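Local coordinates for adenylate cyclase-like protein (Chlamydia trachomatis, PDB 4QO6) that helps build the inner-membrane ring of the type III secretion system, this piece being its extended periplasmic region of three small consecutive domains, at residues E16-Q21 and Y53-L58; N33-L38 and V61-D66; R43-K48 and V68-A73; F101-Y106 and S128-K133; V158-G163 and A190-V195. All coordinates share one frame; numbering follows the deposited sequence.

Contact 1 of 5, residues E16-Q21 and Y53-L58; sequences EHVIQQ and YKVDAL
The flat carboxamide of Q21 points OE1 toward K54, with NZ 3.2 Å from OE1. On its other branch, NE2 donates to H17 O at 2.7 Å in a nearly straight bond (172°) that lies in the amide plane; the same NE2 stands above one face of the H17 ring, displaced toward the rim. This is the packing of helix 10-19 on helix 45-56 in the PD1 domain, a small alpha/beta unit of the BON clan. Bonded in its own plane to H17 O, the Q21 amide is held in rotation, with OE1 turned toward K54. K54 reaches across with an extended chain, all torsions beyond CG near 180°, and meets Q21 at about a right angle. Apart from this polar pair the contact is aliphatic. V18 directs CG1, anti to its backbone N (chi1 -175°), between the two residues facing it: 3.7 Å from V55 CG1 and 3.8 Å from K54 CB. V55 also rests on V64 of strand 63-70, so it bridges from the N-terminal helix to the sheet. The other branch of V18 makes the more distant approach, CG2 standing 4.4 Å from L58 CD1.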
# COMPACT_ATOMS: atom_id res chain seq x y z
N GLU A 16 -25.28 22.77 -7.24
CA GLU A 16 -23.80 22.83 -7.08
C GLU A 16 -23.32 23.07 -5.66
O GLU A 16 -22.28 22.52 -5.26
CB GLU A 16 -23.18 23.91 -7.98
CG GLU A 16 -23.17 23.53 -9.44
CD GLU A 16 -22.72 24.66 -10.36
OE1 GLU A 16 -22.28 25.75 -9.88
OE2 GLU A 16 -22.84 24.45 -11.58
N HIS A 17 -24.04 23.91 -4.91
CA HIS A 17 -23.61 24.25 -3.54
C HIS A 17 -23.58 22.95 -2.71
O HIS A 17 -22.73 22.70 -1.86
CB HIS A 17 -24.56 25.28 -2.92
CG HIS A 17 -24.32 25.53 -1.46
ND1 HIS A 17 -23.26 26.28 -1.00
CD2 HIS A 17 -25.04 25.15 -0.37
CE1 HIS A 17 -23.31 26.33 0.32
NE2 HIS A 17 -24.38 25.66 0.73
N VAL A 18 -24.54 22.10 -3.00
CA VAL A 18 -24.60 20.81 -2.37
C VAL A 18 -23.51 19.92 -2.97
O VAL A 18 -22.58 19.53 -2.28
CB VAL A 18 -25.98 20.19 -2.51
CG1 VAL A 18 -26.05 18.90 -1.73
CG2 VAL A 18 -27.07 21.10 -1.95
N ILE A 19 -23.59 19.61 -4.26
CA ILE A 19 -22.79 18.49 -4.76
C ILE A 19 -21.27 18.76 -4.74
O ILE A 19 -20.48 17.82 -4.56
CB ILE A 19 -23.28 17.99 -6.13
CG1 ILE A 19 -23.04 19.02 -7.22
CG2 ILE A 19 -24.75 17.61 -6.06
CD1 ILE A 19 -22.67 18.34 -8.50
N GLN A 20 -20.87 20.05 -4.75
CA GLN A 20 -19.43 20.48 -4.62
C GLN A 20 -18.76 19.98 -3.37
O GLN A 20 -17.54 19.82 -3.33
CB GLN A 20 -19.29 22.01 -4.62
CG GLN A 20 -19.75 22.71 -3.34
CD GLN A 20 -19.32 24.19 -3.26
OE1 GLN A 20 -20.05 25.08 -3.71
NE2 GLN A 20 -18.10 24.45 -2.72
N GLN A 21 -19.56 19.71 -2.34
CA GLN A 21 -19.02 19.15 -1.12
C GLN A 21 -18.63 17.68 -1.19
O GLN A 21 -18.07 17.14 -0.22
CB GLN A 21 -20.00 19.40 0.03
CG GLN A 21 -20.37 20.92 0.16
CD GLN A 21 -21.49 21.14 1.15
OE1 GLN A 21 -21.41 20.64 2.30
NE2 GLN A 21 -22.57 21.85 0.73
N TYR A 53 -30.03 13.61 1.56
CA TYR A 53 -30.97 14.41 2.32
C TYR A 53 -30.82 15.90 2.08
O TYR A 53 -31.81 16.62 2.18
CB TYR A 53 -30.94 14.05 3.81
CG TYR A 53 -31.89 12.90 4.02
CD1 TYR A 53 -31.57 11.61 3.56
CD2 TYR A 53 -33.16 13.09 4.60
CE1 TYR A 53 -32.45 10.56 3.69
CE2 TYR A 53 -34.05 12.03 4.74
CZ TYR A 53 -33.68 10.77 4.28
OH TYR A 53 -34.53 9.71 4.42
N LYS A 54 -29.60 16.37 1.79
CA LYS A 54 -29.41 17.76 1.38
C LYS A 54 -29.98 18.06 0.03
O LYS A 54 -30.52 19.13 -0.14
CB LYS A 54 -27.98 18.17 1.41
CG LYS A 54 -27.39 18.16 2.81
CD LYS A 54 -25.93 18.61 2.72
CE LYS A 54 -25.38 19.05 4.07
NZ LYS A 54 -23.96 19.42 3.87
N VAL A 55 -29.86 17.17 -0.96
CA VAL A 55 -30.45 17.50 -2.27
C VAL A 55 -31.98 17.39 -2.19
O VAL A 55 -32.70 18.19 -2.76
CB VAL A 55 -29.92 16.64 -3.44
CG1 VAL A 55 -28.43 16.77 -3.56
CG2 VAL A 55 -30.32 15.20 -3.27
N ASP A 56 -32.47 16.40 -1.47
CA ASP A 56 -33.90 16.26 -1.30
C ASP A 56 -34.53 17.53 -0.73
O ASP A 56 -35.58 17.95 -1.22
CB ASP A 56 -34.23 15.06 -0.41
CG ASP A 56 -35.62 14.53 -0.67
OD1 ASP A 56 -35.92 14.30 -1.88
OD2 ASP A 56 -36.38 14.35 0.31
N ALA A 57 -33.90 18.13 0.30
CA ALA A 57 -34.31 19.43 0.89
C ALA A 57 -34.51 20.56 -0.12
O ALA A 57 -35.12 21.57 0.22
CB ALA A 57 -33.27 19.91 1.90
N LEU A 58 -33.91 20.46 -1.31
CA LEU A 58 -34.05 21.50 -2.28
C LEU A 58 -35.50 21.43 -2.73
O LEU A 58 -35.99 20.37 -3.08
CB LEU A 58 -33.08 21.32 -3.43
CG LEU A 58 -31.62 21.33 -3.06
CD1 LEU A 58 -30.78 20.83 -4.22
CD2 LEU A 58 -31.18 22.73 -2.66

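Contact 2 of 5, residues N33-L38 and V61-D66; sequences NGQLFL and VKSVDD
Segments 35-38 and 63-66, of strands 35-39 and 63-70, run parallel with their axes 18° apart, Q35, L36, F37 and L38 opposite S63, V64, D65 and D66. The backbone bonds begin at G34 O, which takes K62 N at 2.9 Å and, weakly, S63 N; L36 N to S63 O (2.7 Å), D65 N to L36 O (2.7 Å) and L38 N to D65 O (2.9 Å) follow. G34 and Q35 together face N30, a G1 beta bulge at the start of the strand. On the face of Q35 and F37, the Q35 chain is bent at chi2, and its NE2 donates to S63 OG, 2.7 Å away; the bond is somewhat bent (148°) and OG lies slightly out of the amide plane. Further along, F37 and D65 lie side by side, pointing the same way, with ring and carboxylate planes 51° apart and F37 CD2 3.7 Å from D65 CG. D65 OD1 has N67 ND2 as its bonded partner, which ties the carboxylate down beside the ring. The reverse face is mostly apolar, L36 CB meeting V61 CG1 at 4.1 Å and L38 CD1 meeting V64 CG1 at 4.0 Å; D66 ends it, OD2 in a salt bridge with K48. This face packs against helix 45-56 through L52 and V55, while L36 and L38 also touch F27 of strand 26-30, the antiparallel neighbour at the sheet's edge.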
# COMPACT_ATOMS: atom_id res chain seq x y z
N ASN A 33 -39.87 17.10 -14.97
CA ASN A 33 -40.43 16.29 -13.88
C ASN A 33 -39.79 16.55 -12.49
O ASN A 33 -40.12 15.89 -11.52
CB ASN A 33 -40.40 14.79 -14.26
CG ASN A 33 -38.98 14.22 -14.34
OD1 ASN A 33 -38.04 14.92 -14.70
ND2 ASN A 33 -38.82 12.94 -14.01
N GLY A 34 -38.87 17.52 -12.40
CA GLY A 34 -38.19 17.80 -11.13
C GLY A 34 -37.23 16.73 -10.61
O GLY A 34 -36.87 16.74 -9.43
N GLN A 35 -36.82 15.82 -11.49
CA GLN A 35 -36.00 14.69 -11.12
C GLN A 35 -34.50 15.00 -11.16
O GLN A 35 -34.00 15.51 -12.18
CB GLN A 35 -36.27 13.50 -12.05
CG GLN A 35 -35.29 12.36 -11.79
CD GLN A 35 -35.89 11.01 -12.06
OE1 GLN A 35 -35.76 10.46 -13.15
NE2 GLN A 35 -36.57 10.47 -11.06
N LEU A 36 -33.81 14.69 -10.08
CA LEU A 36 -32.35 14.78 -10.03
C LEU A 36 -31.75 13.39 -10.18
O LEU A 36 -32.07 12.47 -9.43
CB LEU A 36 -31.89 15.41 -8.73
CG LEU A 36 -30.41 15.79 -8.55
CD1 LEU A 36 -29.97 16.94 -9.40
CD2 LEU A 36 -30.13 16.14 -7.11
N PHE A 37 -30.86 13.23 -11.14
CA PHE A 37 -30.11 12.01 -11.27
C PHE A 37 -28.68 12.26 -10.77
O PHE A 37 -28.01 13.12 -11.29
CB PHE A 37 -30.12 11.62 -12.74
CG PHE A 37 -29.23 10.46 -13.10
CD1 PHE A 37 -27.96 10.67 -13.50
CD2 PHE A 37 -29.73 9.20 -13.15
CE1 PHE A 37 -27.14 9.62 -13.90
CE2 PHE A 37 -28.94 8.13 -13.56
CZ PHE A 37 -27.63 8.34 -13.92
N LEU A 38 -28.24 11.52 -9.77
CA LEU A 38 -26.89 11.62 -9.22
C LEU A 38 -26.02 10.40 -9.56
O LEU A 38 -26.48 9.25 -9.36
CB LEU A 38 -26.99 11.64 -7.72
CG LEU A 38 -27.66 12.84 -7.07
CD1 LEU A 38 -27.67 12.71 -5.55
CD2 LEU A 38 -26.90 14.10 -7.51
N VAL A 61 -36.59 19.93 -6.20
CA VAL A 61 -36.22 18.55 -6.49
C VAL A 61 -37.32 17.68 -5.91
O VAL A 61 -37.55 17.68 -4.67
CB VAL A 61 -34.84 18.18 -5.90
CG1 VAL A 61 -34.60 16.69 -5.98
CG2 VAL A 61 -33.73 18.93 -6.66
N LYS A 62 -38.01 17.00 -6.82
CA LYS A 62 -39.16 16.16 -6.50
C LYS A 62 -38.74 14.75 -6.34
O LYS A 62 -39.30 14.06 -5.47
CB LYS A 62 -40.19 16.23 -7.60
CG LYS A 62 -40.68 17.63 -7.91
CD LYS A 62 -41.28 18.29 -6.68
CE LYS A 62 -41.46 19.79 -6.87
NZ LYS A 62 -41.42 20.44 -5.53
N SER A 63 -37.79 14.29 -7.17
CA SER A 63 -37.22 12.97 -6.93
C SER A 63 -35.72 12.89 -7.20
O SER A 63 -35.15 13.73 -7.91
CB SER A 63 -37.95 11.93 -7.78
OG SER A 63 -37.59 12.08 -9.13
N VAL A 64 -35.11 11.89 -6.59
CA VAL A 64 -33.68 11.64 -6.72
C VAL A 64 -33.43 10.21 -7.27
O VAL A 64 -33.93 9.25 -6.72
CB VAL A 64 -33.00 11.84 -5.37
CG1 VAL A 64 -31.51 11.54 -5.51
CG2 VAL A 64 -33.22 13.29 -4.87
N ASP A 65 -32.73 10.11 -8.39
CA ASP A 65 -32.30 8.85 -8.91
C ASP A 65 -30.81 8.68 -8.50
O ASP A 65 -29.89 9.26 -9.07
CB ASP A 65 -32.51 8.79 -10.44
CG ASP A 65 -32.19 7.40 -11.03
OD1 ASP A 65 -31.16 6.80 -10.67
OD2 ASP A 65 -32.97 6.86 -11.82
N ASP A 66 -30.58 7.83 -7.52
CA ASP A 66 -29.29 7.77 -6.81
C ASP A 66 -28.41 6.66 -7.33
O ASP A 66 -28.70 5.49 -7.06
CB ASP A 66 -29.56 7.56 -5.31
CG ASP A 66 -28.33 7.08 -4.57
OD1 ASP A 66 -27.23 7.29 -5.06
OD2 ASP A 66 -28.47 6.47 -3.49

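Contact 3 of 5, residues R43-K48 and V68-A73; sequences RNSIDK and VIDDEA
The clear direct hydrogen bond between R43-K48 and V68-A73 is a weak one: E72 N donates to R43 O, 3.2 Å away at a bent 125°. Water does more. One molecule accepts from N44 ND2 (2.9 Å) and donates to E72 OE2, and a second accepts from S45 N and donates to both D70 OD2 and E72 OE1, so the two acidic side chains are linked to the helix start through solvent. Capping comes next. N44 OD1 takes D47 N at 3.0 Å and, weakly, I46 N, with CG between the backbone N and the carbonyl carbon (chi1 62°); D70 OD1 caps the other helix through weaker bonds from E72 N and A73 N, and also lies 3.3 Å from N44 CA. The salt bridge stays within one segment: R43 grips D47 side-on, NE to OD2 at 3.0 Å and NH2 to the syn lone pair of OD1. Packing completes the contact. N44 CB sits 3.7 Å from E72 OE1, and K48 passes V68, its CE 4.2 Å from V68 CB, while its NZ pairs with the carboxylate of D66. Two N-capped helices, 45-56 and 71-83, thus start side by side: one is the helix of the beta-alpha-beta unit of strand 41-42, helix 45-56 and strand 63-70, and the other follows directly where that unit's last strand ends.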
# COMPACT_ATOMS: atom_id res chain seq x y z
N ARG A 43 -17.20 8.69 0.21
CA ARG A 43 -16.38 7.89 1.20
C ARG A 43 -17.14 6.68 1.83
O ARG A 43 -16.60 5.58 1.87
CB ARG A 43 -15.88 8.83 2.31
CG ARG A 43 -15.00 8.20 3.38
CD ARG A 43 -14.46 9.19 4.38
NE ARG A 43 -15.57 9.93 5.01
CZ ARG A 43 -15.49 10.65 6.13
NH1 ARG A 43 -14.36 10.74 6.84
NH2 ARG A 43 -16.59 11.25 6.57
N ASN A 44 -18.41 6.89 2.27
CA ASN A 44 -19.21 5.86 2.96
C ASN A 44 -20.71 6.13 3.03
O ASN A 44 -21.17 7.19 2.66
CB ASN A 44 -18.66 5.61 4.37
CG ASN A 44 -18.72 6.84 5.28
OD1 ASN A 44 -19.71 7.55 5.37
ND2 ASN A 44 -17.66 7.06 5.99
N SER A 45 -21.51 5.13 3.42
CA SER A 45 -22.94 5.31 3.53
C SER A 45 -23.36 6.51 4.45
O SER A 45 -24.47 7.00 4.31
CB SER A 45 -23.58 4.06 4.04
OG SER A 45 -22.93 3.66 5.23
N ILE A 46 -22.53 6.94 5.38
CA ILE A 46 -22.88 8.16 6.20
C ILE A 46 -22.82 9.37 5.29
O ILE A 46 -23.84 10.03 5.12
CB ILE A 46 -22.00 8.31 7.45
CG1 ILE A 46 -22.18 7.08 8.33
CG2 ILE A 46 -22.32 9.61 8.24
CD1 ILE A 46 -21.17 6.99 9.45
N ASP A 47 -21.70 9.60 4.58
CA ASP A 47 -21.69 10.65 3.59
C ASP A 47 -22.82 10.54 2.55
O ASP A 47 -23.37 11.54 2.11
CB ASP A 47 -20.31 10.75 2.91
CG ASP A 47 -19.18 11.03 3.90
OD1 ASP A 47 -19.44 11.34 5.10
OD2 ASP A 47 -18.00 10.97 3.50
N LYS A 48 -23.19 9.32 2.14
CA LYS A 48 -24.21 9.17 1.15
C LYS A 48 -25.55 9.70 1.68
O LYS A 48 -26.30 10.36 0.98
CB LYS A 48 -24.32 7.72 0.80
CG LYS A 48 -25.21 7.38 -0.40
CD LYS A 48 -24.75 5.98 -0.84
CE LYS A 48 -25.29 5.54 -2.16
NZ LYS A 48 -26.75 5.60 -2.08
N VAL A 68 -24.91 6.67 -6.78
CA VAL A 68 -23.66 7.03 -6.17
C VAL A 68 -23.10 5.78 -5.47
O VAL A 68 -23.79 5.15 -4.72
CB VAL A 68 -23.89 8.15 -5.13
CG1 VAL A 68 -22.59 8.47 -4.41
CG2 VAL A 68 -24.41 9.40 -5.80
N ILE A 69 -21.86 5.48 -5.73
CA ILE A 69 -21.09 4.40 -5.12
C ILE A 69 -20.59 4.74 -3.69
O ILE A 69 -19.96 5.80 -3.46
CB ILE A 69 -19.86 4.11 -5.99
CG1 ILE A 69 -20.25 3.79 -7.47
CG2 ILE A 69 -19.02 3.01 -5.39
CD1 ILE A 69 -21.41 2.81 -7.62
N ASP A 70 -20.87 3.84 -2.76
CA ASP A 70 -20.30 3.87 -1.42
C ASP A 70 -18.93 3.15 -1.48
O ASP A 70 -18.82 1.93 -1.56
CB ASP A 70 -21.29 3.19 -0.49
CG ASP A 70 -20.72 2.91 0.91
OD1 ASP A 70 -19.52 3.13 1.10
OD2 ASP A 70 -21.51 2.49 1.81
N ASP A 71 -17.86 3.91 -1.53
CA ASP A 71 -16.54 3.32 -1.72
C ASP A 71 -16.17 2.35 -0.60
O ASP A 71 -15.45 1.37 -0.86
CB ASP A 71 -15.49 4.40 -1.88
CG ASP A 71 -15.57 5.12 -3.22
OD1 ASP A 71 -16.26 4.66 -4.15
OD2 ASP A 71 -14.91 6.16 -3.37
N GLU A 72 -16.67 2.59 0.62
CA GLU A 72 -16.36 1.70 1.77
C GLU A 72 -16.89 0.27 1.58
O GLU A 72 -16.22 -0.68 1.91
CB GLU A 72 -16.93 2.31 3.07
CG GLU A 72 -16.46 1.72 4.36
CD GLU A 72 -17.18 2.31 5.60
OE1 GLU A 72 -18.46 2.19 5.80
OE2 GLU A 72 -16.43 2.91 6.38
N ALA A 73 -18.12 0.15 1.09
CA ALA A 73 -18.73 -1.14 0.78
C ALA A 73 -17.87 -1.80 -0.27
O ALA A 73 -17.63 -2.96 -0.19
CB ALA A 73 -20.17 -0.98 0.25
O HOH W 1 -15.33 5.40 5.95
O HOH W 2 -20.51 2.69 4.38

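Contact 4 of 5, residues F101-Y106 and S128-K133; sequences FVISGY and SLLDNK
K133 lies across V102 on the face of V102 and D131 in a parallel strand pair, and its chain can be followed atom by atom. CB stands 3.6 Å from I103 O; CG and CD then pass V102 CG1, CG at 4.0 Å. The chain turns at chi4 (104°), which puts NZ again 4.0 Å from V102 CG1 and within 3.3 Å of D131 OD2, a weak bond and salt bridge within its own strand. Strands 100-107 and 130-136 are here the two beta strands of a beta-alpha-beta unit in the PD2 domain, with helix 110-123 between them in the chain. Their backbones join through F101 N to L129 O, D131 N to F101 O (2.6 Å), I103 N to D131 O and K133 N to I103 O; just beyond, a water connects G105 N to K133 O. The opposite face is largely apolar, with N132 at its exposed end. L130 CD1 fits between F101 CB (3.9 Å) and I103 CG2 (4.0 Å), and L129 CB meets the edge of the F101 ring, which also packs edge-to-face with F124. Apolar groups thus make up most of one face, beside N132, while on the other the lysine's methylenes shelter V102 and its charge is probably offset by D131.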
# COMPACT_ATOMS: atom_id res chain seq x y z
N PHE A 101 -8.86 4.17 -5.26
CA PHE A 101 -8.62 2.92 -4.53
C PHE A 101 -7.11 2.57 -4.55
O PHE A 101 -6.44 2.74 -5.58
CB PHE A 101 -9.43 1.75 -5.12
CG PHE A 101 -10.92 1.95 -5.00
CD1 PHE A 101 -11.57 1.67 -3.81
CD2 PHE A 101 -11.61 2.51 -5.99
CE1 PHE A 101 -12.90 1.89 -3.67
CE2 PHE A 101 -12.96 2.70 -5.87
CZ PHE A 101 -13.59 2.40 -4.71
N VAL A 102 -6.61 2.06 -3.41
CA VAL A 102 -5.21 1.75 -3.19
C VAL A 102 -5.11 0.32 -2.68
O VAL A 102 -5.79 -0.05 -1.73
CB VAL A 102 -4.60 2.67 -2.12
CG1 VAL A 102 -3.15 2.28 -1.85
CG2 VAL A 102 -4.66 4.13 -2.57
N ILE A 103 -4.30 -0.49 -3.35
CA ILE A 103 -4.11 -1.90 -3.01
C ILE A 103 -2.67 -2.02 -2.47
O ILE A 103 -1.72 -1.55 -3.12
CB ILE A 103 -4.38 -2.85 -4.23
CG1 ILE A 103 -4.19 -4.33 -3.86
CG2 ILE A 103 -3.46 -2.59 -5.40
CD1 ILE A 103 -5.46 -4.94 -3.35
N SER A 104 -2.50 -2.67 -1.31
CA SER A 104 -1.20 -2.64 -0.63
C SER A 104 -0.94 -3.94 0.06
O SER A 104 -1.85 -4.71 0.25
CB SER A 104 -1.15 -1.47 0.39
OG SER A 104 -2.10 -1.73 1.39
N GLY A 105 0.33 -4.14 0.44
CA GLY A 105 0.85 -5.35 1.09
C GLY A 105 2.08 -5.91 0.36
O GLY A 105 2.64 -5.23 -0.50
N TYR A 106 2.46 -7.15 0.68
CA TYR A 106 3.63 -7.84 0.12
C TYR A 106 3.22 -9.07 -0.66
O TYR A 106 2.32 -9.73 -0.25
CB TYR A 106 4.57 -8.31 1.27
CG TYR A 106 5.14 -7.15 2.02
CD1 TYR A 106 6.21 -6.44 1.52
CD2 TYR A 106 4.56 -6.73 3.21
CE1 TYR A 106 6.69 -5.32 2.18
CE2 TYR A 106 5.06 -5.63 3.89
CZ TYR A 106 6.12 -4.95 3.38
OH TYR A 106 6.60 -3.85 4.05
N SER A 128 -9.66 1.27 -13.35
CA SER A 128 -9.08 2.52 -13.84
C SER A 128 -8.85 3.50 -12.70
O SER A 128 -8.16 4.43 -12.89
CB SER A 128 -9.94 3.18 -14.94
OG SER A 128 -11.32 3.21 -14.60
N LEU A 129 -9.41 3.27 -11.51
CA LEU A 129 -9.29 4.20 -10.37
C LEU A 129 -8.33 3.58 -9.36
O LEU A 129 -8.18 4.12 -8.26
CB LEU A 129 -10.67 4.37 -9.68
CG LEU A 129 -11.85 4.85 -10.58
CD1 LEU A 129 -13.13 5.13 -9.81
CD2 LEU A 129 -11.43 6.05 -11.38
N LEU A 130 -7.71 2.45 -9.70
CA LEU A 130 -6.87 1.72 -8.72
C LEU A 130 -5.39 2.06 -8.77
O LEU A 130 -4.76 1.93 -9.82
CB LEU A 130 -6.99 0.21 -8.98
CG LEU A 130 -6.27 -0.82 -8.09
CD1 LEU A 130 -6.72 -0.67 -6.66
CD2 LEU A 130 -6.59 -2.25 -8.63
N ASP A 131 -4.84 2.45 -7.61
CA ASP A 131 -3.40 2.69 -7.45
C ASP A 131 -2.72 1.46 -6.82
O ASP A 131 -3.08 1.02 -5.72
CB ASP A 131 -3.16 3.91 -6.53
CG ASP A 131 -1.68 4.30 -6.42
OD1 ASP A 131 -0.88 3.99 -7.33
OD2 ASP A 131 -1.29 4.95 -5.43
N ASN A 132 -1.67 0.96 -7.45
CA ASN A 132 -1.06 -0.23 -6.96
C ASN A 132 0.19 0.04 -6.17
O ASN A 132 1.15 0.49 -6.73
CB ASN A 132 -0.70 -1.17 -8.08
CG ASN A 132 0.28 -2.21 -7.61
OD1 ASN A 132 0.01 -2.94 -6.65
ND2 ASN A 132 1.44 -2.24 -8.23
N LYS A 133 0.17 -0.31 -4.88
CA LYS A 133 1.29 -0.11 -4.00
C LYS A 133 1.83 -1.40 -3.41
O LYS A 133 2.63 -1.39 -2.49
CB LYS A 133 0.90 0.85 -2.87
CG LYS A 133 0.59 2.23 -3.37
CD LYS A 133 0.85 3.24 -2.26
CE LYS A 133 0.72 4.68 -2.72
NZ LYS A 133 -0.56 5.27 -2.24
O HOH W 3 2.24 -1.73 -0.05

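Contact 5 of 5, residues V158-G163 and A190-V195; sequences VSFTNG and AGIRAV
G163 O is gripped twice by the facing segment, accepting R193 N at 2.7 Å in the carbonyl plane, on a lone pair, and A194 N at 3.0 Å in a straighter bond. Beside it G163 CA approaches G191 O to 3.4 Å in a CA-H...O contact, so both CA and O of the glycine are engaged. F160 completes this close-packed part: CG is anti to the backbone N (chi1 -177°), and the ring presents its edge to G191 O, that oxygen lying near the ring plane, 3.4 Å from CZ, while CE1 lies 3.7 Å from I192 CG1. G191 O has a further polar partner in Y106 OH of the preceding domain. Conformationally, N162 and G163 form the corner of a type I' beta turn, both with positive phi (60° and 86°), joining strand 157-161 to strand 164-172 in a tight antiparallel hairpin of the BON domain. N162 N also bonds E137 OE2 of helix 137-150, and the F160 ring packs on V140 of that helix. The outer side is much looser. There N162 and R193, both exposed, come no nearer than N162 O to R193 NH1 at 4.2 Å, and the extended arginine runs outward past the turn, touching Y106 on the way; of its side chain, CB, 3.5 Å from G163 O, belongs to the close part.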
# COMPACT_ATOMS: atom_id res chain seq x y z
N VAL A 158 21.29 -11.55 2.42
CA VAL A 158 20.04 -10.97 2.91
C VAL A 158 18.83 -11.82 2.52
O VAL A 158 18.79 -12.41 1.44
CB VAL A 158 19.88 -9.51 2.45
CG1 VAL A 158 19.79 -9.41 0.93
CG2 VAL A 158 18.67 -8.88 3.10
N SER A 159 17.88 -11.95 3.44
CA SER A 159 16.53 -12.40 3.08
C SER A 159 15.52 -11.33 3.42
O SER A 159 15.74 -10.47 4.28
CB SER A 159 16.17 -13.74 3.73
OG SER A 159 15.92 -13.61 5.11
N PHE A 160 14.39 -11.37 2.75
CA PHE A 160 13.34 -10.35 2.92
C PHE A 160 11.93 -10.93 2.82
O PHE A 160 11.57 -11.50 1.79
CB PHE A 160 13.47 -9.25 1.91
CG PHE A 160 12.48 -8.17 2.10
CD1 PHE A 160 12.64 -7.25 3.14
CD2 PHE A 160 11.34 -8.08 1.29
CE1 PHE A 160 11.71 -6.27 3.35
CE2 PHE A 160 10.41 -7.08 1.50
CZ PHE A 160 10.60 -6.17 2.54
N THR A 161 11.17 -10.83 3.90
CA THR A 161 9.76 -11.23 3.88
C THR A 161 8.95 -10.32 4.81
O THR A 161 9.37 -10.07 5.93
CB THR A 161 9.48 -12.70 4.29
OG1 THR A 161 9.40 -12.79 5.70
CG2 THR A 161 10.56 -13.68 3.82
N ASN A 162 7.84 -9.80 4.27
CA ASN A 162 6.84 -9.10 5.02
C ASN A 162 7.36 -7.87 5.71
O ASN A 162 6.97 -7.60 6.85
CB ASN A 162 6.14 -10.02 6.00
CG ASN A 162 4.71 -9.57 6.28
OD1 ASN A 162 3.90 -9.40 5.35
ND2 ASN A 162 4.40 -9.35 7.55
N GLY A 163 8.23 -7.11 5.02
CA GLY A 163 8.77 -5.83 5.53
C GLY A 163 10.00 -6.03 6.39
O GLY A 163 10.59 -5.05 6.90
N ALA A 190 12.31 1.46 0.09
CA ALA A 190 11.07 0.80 -0.36
C ALA A 190 10.14 0.39 0.77
O ALA A 190 9.76 1.23 1.59
CB ALA A 190 11.40 -0.39 -1.27
N GLY A 191 9.75 -0.88 0.82
CA GLY A 191 8.84 -1.36 1.86
C GLY A 191 9.52 -2.11 3.00
O GLY A 191 9.08 -3.20 3.35
N ILE A 192 10.57 -1.52 3.57
CA ILE A 192 11.31 -2.12 4.67
C ILE A 192 10.89 -1.53 5.98
O ILE A 192 11.09 -0.33 6.21
CB ILE A 192 12.82 -1.94 4.46
CG1 ILE A 192 13.28 -2.88 3.33
CG2 ILE A 192 13.58 -2.26 5.73
CD1 ILE A 192 14.70 -2.66 2.92
N ARG A 193 10.34 -2.38 6.85
CA ARG A 193 9.93 -2.01 8.22
C ARG A 193 10.96 -2.35 9.29
O ARG A 193 11.07 -1.65 10.29
CB ARG A 193 8.63 -2.73 8.60
CG ARG A 193 7.38 -2.26 7.86
CD ARG A 193 6.30 -3.33 7.99
NE ARG A 193 5.02 -2.91 7.43
CZ ARG A 193 3.92 -3.66 7.40
NH1 ARG A 193 3.91 -4.91 7.89
NH2 ARG A 193 2.80 -3.18 6.86
N ALA A 194 11.70 -3.44 9.11
CA ALA A 194 12.72 -3.83 10.09
C ALA A 194 13.90 -4.54 9.44
O ALA A 194 13.71 -5.37 8.49
CB ALA A 194 12.11 -4.77 11.13
N VAL A 195 15.10 -4.25 9.97
CA VAL A 195 16.31 -5.05 9.63
C VAL A 195 16.76 -5.86 10.83
O VAL A 195 17.01 -5.30 11.87
CB VAL A 195 17.48 -4.18 9.18
CG1 VAL A 195 18.69 -5.05 8.84
CG2 VAL A 195 17.05 -3.33 7.97

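The five contacts follow the chain along an elongated molecule. Contacts 1 and 2 share the PD1 domain, centres 12 Å apart, and touch where helix 45-56 lies on strands 35-39 and 63-70. Contact 3, 16 Å and 19 Å from them centre to centre, uses that same helix and strand 63-70; its second segment runs on into helix 71-83, at the passage from PD1 to PD2. The segments of contacts 1, 2 and 3 interleave along the sequence; contacts 4 and 5 follow in series. The centre of contact 4 lies 19 Å from those of contacts 3 and 5; it meets contact 3 through F101 and D71, and contact 5 of the BON domain through Y106. The centres of contacts 2 and 5, in the first and last domains, are 52 Å apart, consistent with an extended chain of domains.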